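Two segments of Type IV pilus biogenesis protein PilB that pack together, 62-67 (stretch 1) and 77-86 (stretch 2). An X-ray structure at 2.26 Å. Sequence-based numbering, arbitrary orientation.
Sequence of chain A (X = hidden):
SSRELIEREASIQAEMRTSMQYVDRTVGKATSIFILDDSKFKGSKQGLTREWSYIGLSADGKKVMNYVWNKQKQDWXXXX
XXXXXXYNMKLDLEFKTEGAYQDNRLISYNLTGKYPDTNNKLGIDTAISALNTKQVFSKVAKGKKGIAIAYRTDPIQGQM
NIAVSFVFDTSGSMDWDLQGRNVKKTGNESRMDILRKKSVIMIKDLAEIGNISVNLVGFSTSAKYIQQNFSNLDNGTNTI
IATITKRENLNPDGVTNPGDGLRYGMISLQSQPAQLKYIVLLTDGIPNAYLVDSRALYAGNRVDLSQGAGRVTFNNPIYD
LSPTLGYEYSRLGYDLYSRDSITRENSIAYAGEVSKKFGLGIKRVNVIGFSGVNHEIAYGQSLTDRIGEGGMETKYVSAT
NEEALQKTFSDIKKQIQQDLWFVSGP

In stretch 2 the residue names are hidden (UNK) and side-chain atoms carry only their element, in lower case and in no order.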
ATOM      1  N   LYS A  62     -24.783 -18.897 -23.329  1.00104.59           N
ATOM      2  CA  LYS A  62     -26.222 -19.110 -23.322  1.00105.39           C
ATOM      3  C   LYS A  62     -26.760 -19.475 -21.953  1.00101.67           C
ATOM      4  O   LYS A  62     -27.972 -19.682 -21.810  1.00101.88           O
ATOM      5  CB  LYS A  62     -26.589 -20.199 -24.337  1.00107.24           C
ATOM      6  CG  LYS A  62     -25.892 -20.004 -25.677  1.00110.24           C
ATOM      7  CD  LYS A  62     -26.698 -20.511 -26.860  1.00108.95           C
ATOM      8  CE  LYS A  62     -26.531 -22.008 -27.041  1.00109.29           C
ATOM      9  NZ  LYS A  62     -27.340 -22.501 -28.184  1.00111.79           N
ATOM     10  N   LYS A  63     -25.900 -19.547 -20.942  1.00102.14           N
ATOM     11  CA  LYS A  63     -26.336 -19.918 -19.607  1.00102.69           C
ATOM     12  C   LYS A  63     -25.573 -19.101 -18.570  1.00100.55           C
ATOM     13  O   LYS A  63     -24.378 -18.836 -18.726  1.00 99.27           O
ATOM     14  CB  LYS A  63     -26.150 -21.428 -19.395  1.00106.30           C
ATOM     15  CG  LYS A  63     -27.378 -22.276 -19.742  1.00110.80           C
ATOM     16  CD  LYS A  63     -28.646 -21.706 -19.118  1.00115.01           C
ATOM     17  CE  LYS A  63     -29.873 -21.943 -19.989  1.00113.35           C
ATOM     18  NZ  LYS A  63     -31.035 -21.159 -19.456  1.00105.71           N
ATOM     19  N   VAL A  64     -26.279 -18.663 -17.530  1.00103.70           N
ATOM     20  CA  VAL A  64     -25.648 -18.029 -16.375  1.00 98.82           C
ATOM     21  C   VAL A  64     -25.323 -19.133 -15.385  1.00 97.28           C
ATOM     22  O   VAL A  64     -26.229 -19.825 -14.908  1.00 97.01           O
ATOM     23  CB  VAL A  64     -26.561 -16.979 -15.719  1.00 95.07           C
ATOM     24  CG1 VAL A  64     -25.915 -16.463 -14.422  1.00 90.93           C
ATOM     25  CG2 VAL A  64     -26.883 -15.838 -16.674  1.00 90.28           C
ATOM     26  N   MET A  65     -24.041 -19.297 -15.055  1.00 97.47           N
ATOM     27  CA  MET A  65     -23.657 -20.398 -14.185  1.00 98.25           C
ATOM     28  C   MET A  65     -22.871 -19.937 -12.972  1.00 93.90           C
ATOM     29  O   MET A  65     -22.383 -18.808 -12.883  1.00 96.20           O
ATOM     30  CB  MET A  65     -22.884 -21.477 -14.944  1.00 97.51           C
ATOM     31  CG  MET A  65     -23.874 -22.457 -15.549  1.00101.69           C
ATOM     32  SD  MET A  65     -23.420 -23.080 -17.146  1.00113.29           S
ATOM     33  CE  MET A  65     -22.970 -21.522 -17.869  1.00106.33           C
ATOM     34  N   ASN A  66     -22.761 -20.874 -12.040  1.00 90.32           N
ATOM     35  CA  ASN A  66     -22.318 -20.617 -10.679  1.00 91.95           C
ATOM     36  C   ASN A  66     -21.374 -21.753 -10.294  1.00 98.65           C
ATOM     37  O   ASN A  66     -21.830 -22.860  -9.994  1.00102.26           O
ATOM     38  CB  ASN A  66     -23.525 -20.537  -9.758  1.00 85.48           C
ATOM     39  CG  ASN A  66     -23.153 -20.300  -8.322  1.00 89.26           C
ATOM     40  OD1 ASN A  66     -22.127 -19.690  -8.026  1.00 91.97           O
ATOM     41  ND2 ASN A  66     -23.999 -20.764  -7.412  1.00 86.83           N
ATOM     42  N   TYR A  67     -20.066 -21.486 -10.322  1.00 95.72           N
ATOM     43  CA  TYR A  67     -19.045 -22.459  -9.928  1.00 96.10           C
ATOM     44  C   TYR A  67     -18.733 -22.240  -8.455  1.00 97.51           C
ATOM     45  O   TYR A  67     -18.042 -21.285  -8.096  1.00 95.84           O
ATOM     46  CB  TYR A  67     -17.789 -22.307 -10.775  1.00 93.12           C
ATOM     47  CG  TYR A  67     -18.037 -22.213 -12.259  1.00 97.08           C
ATOM     48  CD1 TYR A  67     -18.424 -21.015 -12.841  1.00 96.96           C
ATOM     49  CD2 TYR A  67     -17.877 -23.322 -13.082  1.00102.39           C
ATOM     50  CE1 TYR A  67     -18.650 -20.920 -14.197  1.00100.31           C
ATOM     51  CE2 TYR A  67     -18.097 -23.239 -14.443  1.00103.36           C
ATOM     52  CZ  TYR A  67     -18.480 -22.031 -14.996  1.00105.11           C
ATOM     53  OH  TYR A  67     -18.704 -21.925 -16.351  1.00107.97           O
ATOM     54  N   UNK A  77     -18.641 -26.909  -8.193  1.00109.52           N
ATOM     55  CA  UNK A  77     -19.941 -27.546  -8.398  1.00110.86           C
ATOM     56  C   UNK A  77     -20.718 -26.753  -9.445  1.00106.89           C
ATOM     57  O   UNK A  77     -21.629 -25.986  -9.134  1.00107.76           O
ATOM     58  o   UNK A  77     -20.141 -28.112  -4.807  1.00110.42           O
ATOM     59  c   UNK A  77     -19.910 -28.365  -6.009  1.00110.07           C
ATOM     60  c   UNK A  77     -20.697 -27.632  -7.074  1.00109.37           C
ATOM     61  o   UNK A  77     -19.048 -29.189  -6.377  1.00115.56           O
ATOM     62  N   UNK A  78     -20.347 -26.966 -10.710  1.00107.47           N
ATOM     63  CA  UNK A  78     -20.929 -26.272 -11.857  1.00108.64           C
ATOM     64  C   UNK A  78     -22.446 -26.460 -11.891  1.00108.61           C
ATOM     65  O   UNK A  78     -22.944 -27.562 -12.146  1.00111.10           O
ATOM     66  c   UNK A  78     -20.161 -28.269 -13.255  1.00106.71           C
ATOM     67  c   UNK A  78     -21.011 -26.191 -14.384  1.00110.66           C
ATOM     68  c   UNK A  78     -20.265 -26.738 -13.175  1.00107.41           C
ATOM     69  N   UNK A  79     -23.190 -25.381 -11.627  1.00107.85           N
ATOM     70  CA  UNK A  79     -24.648 -25.378 -11.653  1.00104.97           C
ATOM     71  C   UNK A  79     -25.146 -24.136 -12.379  1.00106.04           C
ATOM     72  O   UNK A  79     -24.624 -23.039 -12.163  1.00102.58           O
ATOM     73  o   UNK A  79     -26.610 -25.089 -10.251  1.00105.88           O
ATOM     74  c   UNK A  79     -25.230 -25.409 -10.235  1.00102.69           C
ATOM     75  N   UNK A  80     -26.168 -24.306 -13.224  1.00106.90           N
ATOM     76  CA  UNK A  80     -26.778 -23.152 -13.872  1.00103.62           C
ATOM     77  C   UNK A  80     -27.680 -22.415 -12.894  1.00102.06           C
ATOM     78  O   UNK A  80     -28.476 -23.035 -12.181  1.00103.26           O
ATOM     79  c   UNK A  80     -28.081 -22.340 -15.871  1.00110.25           C
ATOM     80  c   UNK A  80     -29.598 -22.323 -16.127  1.00112.60           C
ATOM     81  o   UNK A  80     -30.259 -23.377 -15.995  1.00111.73           O
ATOM     82  c   UNK A  80     -27.580 -23.559 -15.107  1.00105.94           C
ATOM     83  o   UNK A  80     -30.142 -21.232 -16.419  1.00112.78           O
ATOM     84  N   UNK A  81     -27.542 -21.087 -12.858  1.00102.09           N
ATOM     85  CA  UNK A  81     -28.411 -20.225 -12.065  1.00100.62           C
ATOM     86  C   UNK A  81     -29.612 -19.859 -12.923  1.00103.11           C
ATOM     87  O   UNK A  81     -29.485 -19.119 -13.905  1.00103.86           O
ATOM     88  c   UNK A  81     -27.660 -18.985 -11.596  1.00 96.88           C
ATOM     89  c   UNK A  81     -27.977 -19.422  -9.165  1.00 89.83           C
ATOM     90  c   UNK A  81     -26.089 -18.024  -9.951  1.00 85.97           C
ATOM     91  c   UNK A  81     -26.957 -19.204 -10.260  1.00 91.34           C
ATOM     92  N   UNK A  82     -30.768 -20.385 -12.563  1.00105.20           N
ATOM     93  CA  UNK A  82     -31.954 -20.295 -13.376  1.00106.68           C
ATOM     94  C   UNK A  82     -32.729 -21.583 -13.279  1.00110.61           C
ATOM     95  O   UNK A  82     -32.457 -22.432 -12.429  1.00111.86           O
ATOM     96  N   UNK A  83     -33.708 -21.733 -14.169  1.00112.42           N
ATOM     97  CA  UNK A  83     -34.575 -22.906 -14.126  1.00113.54           C
ATOM     98  C   UNK A  83     -34.837 -23.551 -15.481  1.00112.76           C
ATOM     99  O   UNK A  83     -35.181 -24.738 -15.506  1.00114.60           O
ATOM    100  c   UNK A  83     -35.777 -22.232 -11.994  1.00101.69           C
ATOM    101  o   UNK A  83     -36.525 -21.441 -14.163  1.00111.80           O
ATOM    102  c   UNK A  83     -35.932 -22.557 -13.480  1.00112.92           C
ATOM    103  N   UNK A  84     -34.699 -22.848 -16.602  1.00111.08           N
ATOM    104  CA  UNK A  84     -35.190 -23.383 -17.861  1.00109.38           C
ATOM    105  C   UNK A  84     -34.301 -22.947 -19.013  1.00110.63           C
ATOM    106  O   UNK A  84     -33.435 -22.078 -18.880  1.00114.26           O
ATOM    107  c   UNK A  84     -38.885 -21.109 -19.608  1.00112.71           C
ATOM    108  n   UNK A  84     -37.846 -20.894 -20.653  1.00114.97           N
ATOM    109  c   UNK A  84     -38.317 -21.040 -18.194  1.00110.41           C
ATOM    110  c   UNK A  84     -36.840 -21.441 -18.151  1.00111.91           C
ATOM    111  c   UNK A  84     -36.638 -22.949 -18.133  1.00107.25           C
ATOM    112  N   UNK A  85     -34.534 -23.582 -20.156  1.00114.53           N
ATOM    113  CA  UNK A  85     -33.915 -23.166 -21.401  1.00115.85           C
ATOM    114  C   UNK A  85     -34.330 -21.743 -21.748  1.00112.74           C
ATOM    115  O   UNK A  85     -35.316 -21.206 -21.235  1.00107.77           O
ATOM    116  o   UNK A  85     -35.431 -23.582 -23.250  1.00118.28           O
ATOM    117  c   UNK A  85     -34.317 -24.105 -22.540  1.00116.44           C
ATOM    118  N   UNK A  86     -33.558 -21.139 -22.645  1.00113.92           N
ATOM    119  CA  UNK A  86     -33.854 -19.811 -23.158  1.00115.47           C
ATOM    120  C   UNK A  86     -33.736 -19.784 -24.670  1.00115.82           C
ATOM    121  O   UNK A  86     -33.398 -18.748 -25.252  1.00113.32           O
ATOM    122  c   UNK A  86     -32.948 -18.755 -22.527  1.00116.25           C
ATOM    123  c   UNK A  86     -32.402 -17.309 -20.543  1.00108.61           C
ATOM    124  c   UNK A  86     -33.349 -18.357 -21.106  1.00114.12           C
ATOM    125  c   UNK A  86     -34.794 -17.863 -21.092  1.00109.02           C
TER

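Position 77 carries two carbons, the second holding two oxygens: a short carboxylate, Asp-77. Its CA-to-CB bond points away from stretch 1, leaving the charged group exposed to solvent.

Position 78 has three carbons, one bonded to the other two. This beta-branched, wholly apolar group is Val-78. Its CG2 lies 4.1 Å from Tyr-67 CE2, an oblique apolar contact with the ring.

At position 79 one carbon bears one oxygen, giving Ser-79, a small polar residue on an exposed strand. Its main chain does the work: Asn-66 N donates to Ser-79 O at 2.9 Å, and Ser-79 N donates to Asn-66 O at 3.3 Å, the paired bonds of an antiparallel bridge.

Position 80 has three carbons in a row, the third carrying two oxygens. One of these oxygens is 3.2 Å from Lys-63 NZ, and the chain is one carbon longer than that of Asp-77, so this is Glu-80. Its OE2 forms a salt bridge with that amine, while Met-65 CG packs 3.4 Å from Glu-80 CA on the face shared by their side chains.

Position 81 has four carbons forked at the second, with no heteroatom: Leu-81. It points toward stretch 1, where its CD1 comes within 3.6 Å of Asn-66 CB and its CB lies 4.2 Å from Val-64 CG1. Its backbone N donates to Val-64 O at 2.7 Å.

Position 82 has no side-chain atoms and is Gly-82. With phi 142° and psi -168°, a CB would jam against the preceding carbonyl oxygen and also clash with Glu-80 OE2.

Position 83 has one carbon bearing an oxygen and a carbon: Thr-83. It points away, and its hydroxyl is hydrogen-bonded elsewhere in the structure.

Position 84 shows four carbons in a row ending in nitrogen, hence Lys-84. Its CB also points away; its NZ donates to the O of position 85 at 2.6 Å, while Lys-84 O accepts from Lys-63 NZ at 2.6 Å.

Position 85, one carbon and one oxygen, is Ser-85, exposed and directed away.

Position 86 again has four carbons forked at the second. Leu-86 points toward stretch 1 and is buried, as suits an apolar chain; its CG is 4.0 Å from Lys-63 NZ.

The contact thus rests on a short antiparallel ladder, with apolar packing from Val-78 and Leu-81. Beyond it, Lys-63 reaches across to bind both the Glu-80 carboxylate and the Lys-84 carbonyl, tying the following loop to stretch 1.

Stretch 2 (77-86) DVSELGTKSL
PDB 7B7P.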